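Local structure of pectate lyase/Amb allergen (Acidovorax citrulli, 4HWV) at residues S120-S123 / D124-A128; E260-G264 / T265-G269. The protein probably cleaves pectate by calcium-dependent beta-elimination. All coordinates share one frame; numbering follows the deposited sequence.

How the contacts relate
Contact 1 comes first along the chain, in helix 118-129. Contact 2 follows well over a hundred residues later, in the hairpin of strands 261-262 and 265-266. Their centres lie about 19 Å apart and their nearest atoms about 7 Å, so the two do not touch. They share no helix or sheet. Both sit on the same side of the chain's centre, with their centres 30 and 31 Å from it, outside the coils of the right-handed parallel beta-helix. Loop residues V257 and W258, just before the hairpin, pack on L126 of contact 1. R130 and G132, just after the helix, bind E260 of contact 2. Neither contact belongs to the calcium site of D227, D278 and D282.

Contact 1 of 2, residues S120-S123 / D124-A128; sequences SLWS and DYLAA
W122 and L126 pack one turn apart on helix 118-129, a classic i to i+4 pair. Both methyl groups of L126 lie against one face of the indole. CD2 of L126 makes a CH-pi contact with the six-membered ring of W122, 3.9 Å from its centroid and 12° off the normal. The other branch reaches the pyrrole side, with CD1 of L126 3.6 Å from NE1 of W122. CG of W122 stands anti to the backbone N (chi1 -176°), which lays the indole alongside L126. L126 is turned the other way, with CG beside its own N. The backbone ties the same two residues: the amide of L126 binds the carbonyl O of W122 at 3.0 Å, with an N-H...O angle of 171°. The same i to i+4 pattern joins D124 to S120, Y125 to L121 and A127 to S123.

Further out, W222 meets the W122 ring, and loop residues V257 and W258 touch L126. Y125 packs on P144 and R148 of helix 143-159, and its hydroxyl hydrogen-bonds E145 and the backbone N of W212. S120 and S123 pack against S123 and A119 of the second subunit. D124 uses OD2 to bind the hydroxyl of Y115. Its OD1 accepts a hydrogen bond at 2.8 Å from a water that is also hydrogen-bonded to OG of S123, at 2.6 Å.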
ATOM      1  N   SER A 120      -8.190   5.769  23.609  1.00  4.48           N
ATOM      2  CA  SER A 120      -8.785   6.728  24.531  1.00  5.37           C
ATOM      3  C   SER A 120      -8.463   8.173  24.129  1.00  5.43           C
ATOM      4  O   SER A 120      -9.339   9.034  24.137  1.00  5.84           O
ATOM      5  CB  SER A 120      -8.317   6.439  25.955  1.00  6.95           C
ATOM      6  OG  SER A 120      -8.722   7.469  26.834  1.00  8.09           O
ATOM      7  N   LEU A 121      -7.208   8.432  23.771  1.00  5.15           N
ATOM      8  CA  LEU A 121      -6.808   9.761  23.338  1.00  5.28           C
ATOM      9  C   LEU A 121      -7.597  10.175  22.104  1.00  5.31           C
ATOM     10  O   LEU A 121      -8.147  11.282  22.054  1.00  5.99           O
ATOM     11  CB  LEU A 121      -5.302   9.776  23.069  1.00  6.05           C
ATOM     12  CG  LEU A 121      -4.776  11.095  22.464  1.00  6.80           C
ATOM     13  CD1 LEU A 121      -5.140  12.320  23.315  1.00  7.73           C
ATOM     14  CD2 LEU A 121      -3.281  10.987  22.294  1.00  7.75           C
ATOM     15  N   TRP A 122      -7.635   9.296  21.106  1.00  5.46           N
ATOM     16  CA  TRP A 122      -8.315   9.609  19.858  1.00  5.23           C
ATOM     17  C   TRP A 122      -9.807   9.849  20.090  1.00  5.43           C
ATOM     18  O   TRP A 122     -10.366  10.814  19.565  1.00  6.37           O
ATOM     19  CB  TRP A 122      -8.088   8.465  18.873  1.00  5.98           C
ATOM     20  CG  TRP A 122      -8.650   8.645  17.483  1.00  5.11           C
ATOM     21  CD1 TRP A 122      -9.606   7.879  16.900  1.00  5.61           C
ATOM     22  CD2 TRP A 122      -8.254   9.616  16.503  1.00  5.50           C
ATOM     23  NE1 TRP A 122      -9.831   8.303  15.609  1.00  6.28           N
ATOM     24  CE2 TRP A 122      -9.018   9.372  15.345  1.00  5.72           C
ATOM     25  CE3 TRP A 122      -7.333  10.670  16.497  1.00  6.40           C
ATOM     26  CZ2 TRP A 122      -8.889  10.130  14.186  1.00  5.84           C
ATOM     27  CZ3 TRP A 122      -7.206  11.430  15.339  1.00  6.65           C
ATOM     28  CH2 TRP A 122      -7.988  11.161  14.203  1.00  5.59           C
ATOM     29  N   SER A 123     -10.453   8.995  20.888  1.00  5.50           N
ATOM     30  CA  SER A 123     -11.857   9.204  21.208  1.00  5.77           C
ATOM     31  C   SER A 123     -12.066  10.576  21.854  1.00  5.64           C
ATOM     32  O   SER A 123     -12.973  11.320  21.453  1.00  7.03           O
ATOM     33  CB  SER A 123     -12.350   8.092  22.125  1.00  7.06           C
ATOM     34  OG  SER A 123     -13.730   8.254  22.412  1.00  8.02           O
ATOM     35  N   ASP A 124     -11.247  10.906  22.859  1.00  5.98           N
ATOM     36  CA  ASP A 124     -11.354  12.220  23.524  1.00  6.31           C
ATOM     37  C   ASP A 124     -11.079  13.375  22.567  1.00  6.18           C
ATOM     38  O   ASP A 124     -11.706  14.425  22.654  1.00  7.51           O
ATOM     39  CB  ASP A 124     -10.375  12.337  24.693  1.00  7.98           C
ATOM     40  CG  ASP A 124     -10.885  11.701  25.968  1.00  9.95           C
ATOM     41  OD1 ASP A 124     -11.908  10.968  25.948  1.00 11.53           O
ATOM     42  OD2 ASP A 124     -10.227  11.933  27.005  1.00 10.88           O
ATOM     43  N   TYR A 125     -10.118  13.184  21.673  1.00  6.23           N
ATOM     44  CA  TYR A 125      -9.728  14.224  20.732  1.00  6.30           C
ATOM     45  C   TYR A 125     -10.881  14.552  19.779  1.00  6.04           C
ATOM     46  O   TYR A 125     -11.230  15.724  19.577  1.00  6.72           O
ATOM     47  CB  TYR A 125      -8.463  13.766  19.969  1.00  6.03           C
ATOM     48  CG  TYR A 125      -7.744  14.876  19.248  1.00  5.93           C
ATOM     49  CD1 TYR A 125      -8.085  15.201  17.939  1.00  6.28           C
ATOM     50  CD2 TYR A 125      -6.721  15.595  19.868  1.00  6.22           C
ATOM     51  CE1 TYR A 125      -7.431  16.228  17.257  1.00  6.16           C
ATOM     52  CE2 TYR A 125      -6.075  16.617  19.208  1.00  5.76           C
ATOM     53  CZ  TYR A 125      -6.426  16.929  17.902  1.00  5.50           C
ATOM     54  OH  TYR A 125      -5.800  17.948  17.218  1.00  6.55           O
ATOM     55  N   LEU A 126     -11.498  13.515  19.205  1.00  6.82           N
ATOM     56  CA  LEU A 126     -12.626  13.723  18.305  1.00  7.49           C
ATOM     57  C   LEU A 126     -13.805  14.356  19.057  1.00  7.84           C
ATOM     58  O   LEU A 126     -14.463  15.250  18.538  1.00  8.79           O
ATOM     59  CB  LEU A 126     -13.059  12.421  17.606  1.00  7.64           C
ATOM     60  CG  LEU A 126     -11.970  11.699  16.794  1.00  7.74           C
ATOM     61  CD1 LEU A 126     -12.595  10.582  15.956  1.00  8.64           C
ATOM     62  CD2 LEU A 126     -11.212  12.681  15.923  1.00  8.14           C
ATOM     63  N   ALA A 127     -14.053  13.906  20.288  1.00  8.14           N
ATOM     64  CA  ALA A 127     -15.172  14.443  21.068  1.00  8.25           C
ATOM     65  C   ALA A 127     -14.959  15.925  21.401  1.00  8.39           C
ATOM     66  O   ALA A 127     -15.905  16.732  21.410  1.00 10.38           O
ATOM     67  CB  ALA A 127     -15.378  13.636  22.350  1.00  8.52           C
ATOM     68  N   ALA A 128     -13.719  16.294  21.698  1.00  8.35           N
ATOM     69  CA  ALA A 128     -13.398  17.670  22.105  1.00  7.92           C
ATOM     70  C   ALA A 128     -13.381  18.639  20.936  1.00  7.97           C
ATOM     71  O   ALA A 128     -13.817  19.779  21.066  1.00  8.91           O
ATOM     72  CB  ALA A 128     -12.044  17.709  22.822  1.00  9.44           C
TER
HETATM   73  O   HOH W   1     -13.981   9.712  24.529  1.00 22.62           O

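Contact 2 of 2, residues E260-G264 / T265-G269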
ATOM      1  N   GLU A 260     -21.195  15.085  10.619  1.00  9.98           N
ATOM      2  CA  GLU A 260     -22.101  16.132  11.072  1.00 10.60           C
ATOM      3  C   GLU A 260     -22.045  17.258  10.073  1.00 11.01           C
ATOM      4  O   GLU A 260     -21.102  17.358   9.270  1.00 11.21           O
ATOM      5  CB  GLU A 260     -21.709  16.636  12.470  1.00 11.70           C
ATOM      6  CG  GLU A 260     -20.242  17.123  12.592  1.00 13.77           C
ATOM      7  CD  GLU A 260     -19.887  17.529  14.026  1.00 16.63           C
ATOM      8  OE1 GLU A 260     -20.606  17.118  14.968  1.00 20.20           O
ATOM      9  OE2 GLU A 260     -18.914  18.268  14.218  1.00 16.20           O
ATOM     10  N   THR A 261     -23.085  18.086  10.105  1.00 11.52           N
ATOM     11  CA  THR A 261     -23.135  19.319   9.328  1.00 12.73           C
ATOM     12  C   THR A 261     -23.163  20.508  10.277  1.00 12.70           C
ATOM     13  O   THR A 261     -23.983  20.566  11.196  1.00 13.89           O
ATOM     14  CB  THR A 261     -24.354  19.327   8.395  1.00 14.45           C
ATOM     15  OG1 THR A 261     -24.215  18.240   7.465  1.00 17.02           O
ATOM     16  CG2 THR A 261     -24.448  20.651   7.643  1.00 14.78           C
ATOM     17  N   VAL A 262     -22.244  21.447  10.069  1.00 11.91           N
ATOM     18  CA  VAL A 262     -22.092  22.594  10.944  1.00 13.68           C
ATOM     19  C   VAL A 262     -21.858  23.789  10.031  1.00 13.76           C
ATOM     20  O   VAL A 262     -21.073  23.695   9.084  1.00 13.19           O
ATOM     21  CB  VAL A 262     -20.882  22.409  11.933  1.00 15.12           C
ATOM     22  CG1 VAL A 262     -20.831  23.558  12.935  1.00 16.24           C
ATOM     23  CG2 VAL A 262     -20.948  21.062  12.675  1.00 15.83           C
ATOM     24  N   HIS A 263     -22.548  24.896  10.304  1.00 14.06           N
ATOM     25  CA  HIS A 263     -22.522  26.083   9.437  1.00 14.88           C
ATOM     26  C   HIS A 263     -22.569  25.746   7.937  1.00 16.08           C
ATOM     27  O   HIS A 263     -21.802  26.276   7.136  1.00 16.01           O
ATOM     28  CB  HIS A 263     -21.366  27.048   9.791  1.00 14.44           C
ATOM     29  CG  HIS A 263     -20.017  26.404   9.832  1.00 13.96           C
ATOM     30  ND1 HIS A 263     -19.332  26.042   8.693  1.00 14.24           N
ATOM     31  CD2 HIS A 263     -19.217  26.068  10.874  1.00 13.58           C
ATOM     32  CE1 HIS A 263     -18.179  25.492   9.028  1.00 13.70           C
ATOM     33  NE2 HIS A 263     -18.082  25.497  10.347  1.00 13.25           N
ATOM     34  N   GLY A 264     -23.472  24.837   7.578  1.00 16.67           N
ATOM     35  CA  GLY A 264     -23.706  24.506   6.184  1.00 17.77           C
ATOM     36  C   GLY A 264     -22.707  23.535   5.580  1.00 18.29           C
ATOM     37  O   GLY A 264     -22.850  23.141   4.417  1.00 20.44           O
ATOM     38  N   THR A 265     -21.702  23.133   6.354  1.00 16.10           N
ATOM     39  CA  THR A 265     -20.629  22.309   5.819  1.00 15.51           C
ATOM     40  C   THR A 265     -20.815  20.852   6.214  1.00 12.89           C
ATOM     41  O   THR A 265     -20.936  20.529   7.392  1.00 12.58           O
ATOM     42  CB  THR A 265     -19.247  22.820   6.281  1.00 17.38           C
ATOM     43  OG1 THR A 265     -19.014  24.101   5.683  1.00 19.53           O
ATOM     44  CG2 THR A 265     -18.133  21.866   5.871  1.00 17.72           C
ATOM     45  N   ASP A 266     -20.878  19.980   5.214  1.00 11.82           N
ATOM     46  CA  ASP A 266     -20.881  18.547   5.438  1.00 11.68           C
ATOM     47  C   ASP A 266     -19.455  18.132   5.792  1.00 10.74           C
ATOM     48  O   ASP A 266     -18.584  18.015   4.915  1.00 10.52           O
ATOM     49  CB  ASP A 266     -21.359  17.828   4.175  1.00 12.35           C
ATOM     50  CG  ASP A 266     -21.417  16.314   4.333  1.00 13.71           C
ATOM     51  OD1 ASP A 266     -20.835  15.770   5.287  1.00 12.35           O
ATOM     52  OD2 ASP A 266     -22.052  15.653   3.480  1.00 16.58           O
ATOM     53  N   TYR A 267     -19.229  17.898   7.079  1.00  9.15           N
ATOM     54  CA  TYR A 267     -17.898  17.555   7.562  1.00  7.97           C
ATOM     55  C   TYR A 267     -17.417  16.150   7.255  1.00  8.41           C
ATOM     56  O   TYR A 267     -16.272  15.825   7.556  1.00  8.42           O
ATOM     57  CB  TYR A 267     -17.706  17.945   9.031  1.00  7.97           C
ATOM     58  CG  TYR A 267     -17.277  19.395   9.155  1.00  8.03           C
ATOM     59  CD1 TYR A 267     -15.956  19.764   8.922  1.00  7.97           C
ATOM     60  CD2 TYR A 267     -18.186  20.391   9.482  1.00  8.68           C
ATOM     61  CE1 TYR A 267     -15.543  21.081   9.023  1.00  8.32           C
ATOM     62  CE2 TYR A 267     -17.796  21.729   9.582  1.00  9.32           C
ATOM     63  CZ  TYR A 267     -16.469  22.065   9.358  1.00  8.96           C
ATOM     64  OH  TYR A 267     -16.059  23.377   9.473  1.00 10.26           O
ATOM     65  N   SER A 268     -18.255  15.337   6.612  1.00  9.24           N
ATOM     66  CA  SER A 268     -17.799  14.037   6.108  1.00 10.42           C
ATOM     67  C   SER A 268     -17.067  14.118   4.769  1.00 10.24           C
ATOM     68  O   SER A 268     -16.532  13.122   4.296  1.00 10.90           O
ATOM     69  CB  SER A 268     -18.953  13.043   5.994  1.00 11.49           C
ATOM     70  OG  SER A 268     -19.787  13.364   4.898  1.00 11.54           O
ATOM     71  N   GLY A 269     -17.029  15.300   4.164  1.00  9.86           N
ATOM     72  CA  GLY A 269     -16.414  15.453   2.859  1.00  9.93           C
ATOM     73  C   GLY A 269     -14.906  15.242   2.826  1.00 10.17           C
ATOM     74  O   GLY A 269     -14.219  15.319   3.859  1.00  9.95           O
TER
HETATM   75  O   HOH W   2     -18.483  26.495   5.755  1.00 28.67           O
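H263, at a positive phi of 41°, sets its ring edge against the hydroxyl of Y267. Carbon CE1 of H263 lies 3.0 Å from OH of Y267. The two ring planes stand at 86°. In H263, chi1 at 53° puts CG between the backbone N and the carbonyl carbon, and the side chain runs alongside T265. A water joins the two, 3.1 Å from ND1 of H263 and 2.5 Å from OG1 of T265. Methyl CG2 of T265 lies over the centre of the Y267 ring.

The backbone is a beta hairpin with a two-residue loop, a type I' turn from V262 to T265. V262 and T265 form the hydrogen-bonded antiparallel pair. T265 N hydrogen-bonds O of V262 from above the carbonyl plane, at 2.9 Å. Past the strands, the amide of Y267 binds O of E260, also at 2.9 Å. Outside the hairpin, N136 binds NE2 of H263, and the carbonyl O of D219 bonds to the Y267 hydroxyl. OE2 of E260 takes the amide of G132 and OE1 a salt bridge from R130. D266 makes an Asx turn: its OD1 takes the amide of S268 and, at 2.7 Å, the S268 hydroxyl, both from one face of the carboxylate.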